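Thiazoline oxidase/subtilisin-like protease (Prochloron didemni, PDB 4H6X) is the patellamide maturation protease PatG, a subtilisin-like enzyme that probably cleaves cyanobactin precursor peptides and joins their ends by transamidation into macrocycles. Local coordinates at residues R304-K309 with M336-G341. Residues are numbered along the deposited sequence; the frame is centred on the assembly and turned at random.
Sequences RTALLK and MKVLFG
L339 meets A306 at the branched end of its side chain. Its CB lies over one face of the F340 ring, 3.5 Å above the plane and offset toward the rim. With CG anti to the carbonyl carbon (chi1 -73°), the side chain swings round to the other helix, and L339 CG comes to 3.7 Å from A306 CB. CG leads, and L339 CD1 and CD2 spread out beside it, each 4.0 Å from A306 CB, turning the isopropyl group broadside onto the alanine methyl. V338 closes on that methyl as well. Its CG1, anti to the backbone N (chi1 165°), lies 3.7 Å from A306 CB and also reaches the backbone at A306 CA, 4.1 Å away. The contact is purely apolar, the buried alanine methyl lying in the roughly right angle between a valine and a leucine, and the backbones come close, with 6.0 Å between A306 CA and V338 CA. In the subtilase fold this joins helix 300-309 to helix 332-340 near the C-terminal end of the model. Both also pack on the long helix 273-293, through L307 on S284 and L287, M336 on L287 and F340 on L290, while M336 additionally touches helix 20-26.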
# COMPACT_ATOMS: atom_id res chain seq x y z
N ARG A 304 5.20 -3.69 14.02
CA ARG A 304 5.01 -4.98 13.36
C ARG A 304 4.56 -6.06 14.34
O ARG A 304 3.61 -6.79 14.07
CB ARG A 304 6.29 -5.42 12.63
CG ARG A 304 6.11 -6.60 11.68
CD ARG A 304 7.44 -7.05 11.07
NE ARG A 304 8.18 -7.84 12.04
CZ ARG A 304 8.14 -9.17 12.13
NH1 ARG A 304 7.42 -9.90 11.27
NH2 ARG A 304 8.83 -9.78 13.08
N THR A 305 5.24 -6.16 15.48
CA THR A 305 4.94 -7.25 16.42
C THR A 305 3.60 -7.01 17.12
O THR A 305 2.84 -7.95 17.33
CB THR A 305 6.08 -7.45 17.46
OG1 THR A 305 6.45 -6.19 18.02
CG2 THR A 305 7.29 -8.07 16.80
N ALA A 306 3.31 -5.75 17.45
CA ALA A 306 2.01 -5.38 18.03
C ALA A 306 0.85 -5.80 17.14
O ALA A 306 -0.14 -6.34 17.63
CB ALA A 306 1.92 -3.89 18.34
N LEU A 307 0.99 -5.56 15.83
CA LEU A 307 -0.01 -5.98 14.85
C LEU A 307 -0.12 -7.49 14.76
O LEU A 307 -1.24 -8.03 14.74
CB LEU A 307 0.26 -5.36 13.46
CG LEU A 307 0.06 -3.85 13.33
CD1 LEU A 307 0.65 -3.32 12.03
CD2 LEU A 307 -1.42 -3.48 13.48
N LEU A 308 1.01 -8.18 14.70
CA LEU A 308 0.96 -9.64 14.58
C LEU A 308 0.44 -10.33 15.86
O LEU A 308 -0.39 -11.24 15.77
CB LEU A 308 2.31 -10.23 14.14
CG LEU A 308 2.78 -9.84 12.73
CD1 LEU A 308 4.25 -10.20 12.58
CD2 LEU A 308 1.95 -10.50 11.64
N LYS A 309 0.92 -9.89 17.02
CA LYS A 309 0.54 -10.49 18.31
C LYS A 309 -0.94 -10.33 18.64
O LYS A 309 -1.52 -11.18 19.30
CB LYS A 309 1.37 -9.88 19.45
CG LYS A 309 2.81 -10.39 19.51
CD LYS A 309 2.86 -11.90 19.72
CE LYS A 309 4.13 -12.31 20.46
NZ LYS A 309 4.22 -13.78 20.63
N MET A 336 -3.15 -1.01 19.48
CA MET A 336 -3.05 0.27 20.18
C MET A 336 -2.78 0.04 21.66
O MET A 336 -1.93 0.70 22.26
CB MET A 336 -4.35 1.06 20.03
CG MET A 336 -4.67 1.47 18.61
SD MET A 336 -3.85 3.00 18.21
CE MET A 336 -5.00 4.18 18.90
N LYS A 337 -3.51 -0.90 22.25
CA LYS A 337 -3.30 -1.24 23.66
C LYS A 337 -1.85 -1.68 23.89
O LYS A 337 -1.22 -1.25 24.85
CB LYS A 337 -4.30 -2.31 24.10
CG LYS A 337 -4.48 -2.37 25.61
CD LYS A 337 -5.95 -2.50 25.99
CE LYS A 337 -6.55 -3.84 25.59
NZ LYS A 337 -7.99 -3.70 25.22
N VAL A 338 -1.31 -2.49 22.99
CA VAL A 338 0.08 -2.96 23.12
C VAL A 338 1.07 -1.80 23.00
O VAL A 338 2.01 -1.70 23.77
CB VAL A 338 0.43 -4.07 22.09
CG1 VAL A 338 1.94 -4.27 21.98
CG2 VAL A 338 -0.25 -5.39 22.46
N LEU A 339 0.84 -0.91 22.03
CA LEU A 339 1.80 0.13 21.73
C LEU A 339 1.75 1.30 22.70
O LEU A 339 2.78 1.85 23.04
CB LEU A 339 1.61 0.65 20.29
CG LEU A 339 2.07 -0.29 19.18
CD1 LEU A 339 1.45 0.10 17.84
CD2 LEU A 339 3.60 -0.31 19.11
N PHE A 340 0.55 1.67 23.13
CA PHE A 340 0.35 2.90 23.89
C PHE A 340 -0.44 2.71 25.19
O PHE A 340 -0.59 3.66 25.97
CB PHE A 340 -0.33 3.97 23.02
CG PHE A 340 0.23 4.07 21.63
CD1 PHE A 340 1.45 4.69 21.39
CD2 PHE A 340 -0.46 3.53 20.55
CE1 PHE A 340 1.97 4.78 20.11
CE2 PHE A 340 0.05 3.61 19.26
CZ PHE A 340 1.27 4.23 19.04
N GLY A 341 -0.94 1.50 25.43
CA GLY A 341 -1.75 1.22 26.62
C GLY A 341 -1.04 0.25 27.56
O GLY A 341 0.18 0.28 27.69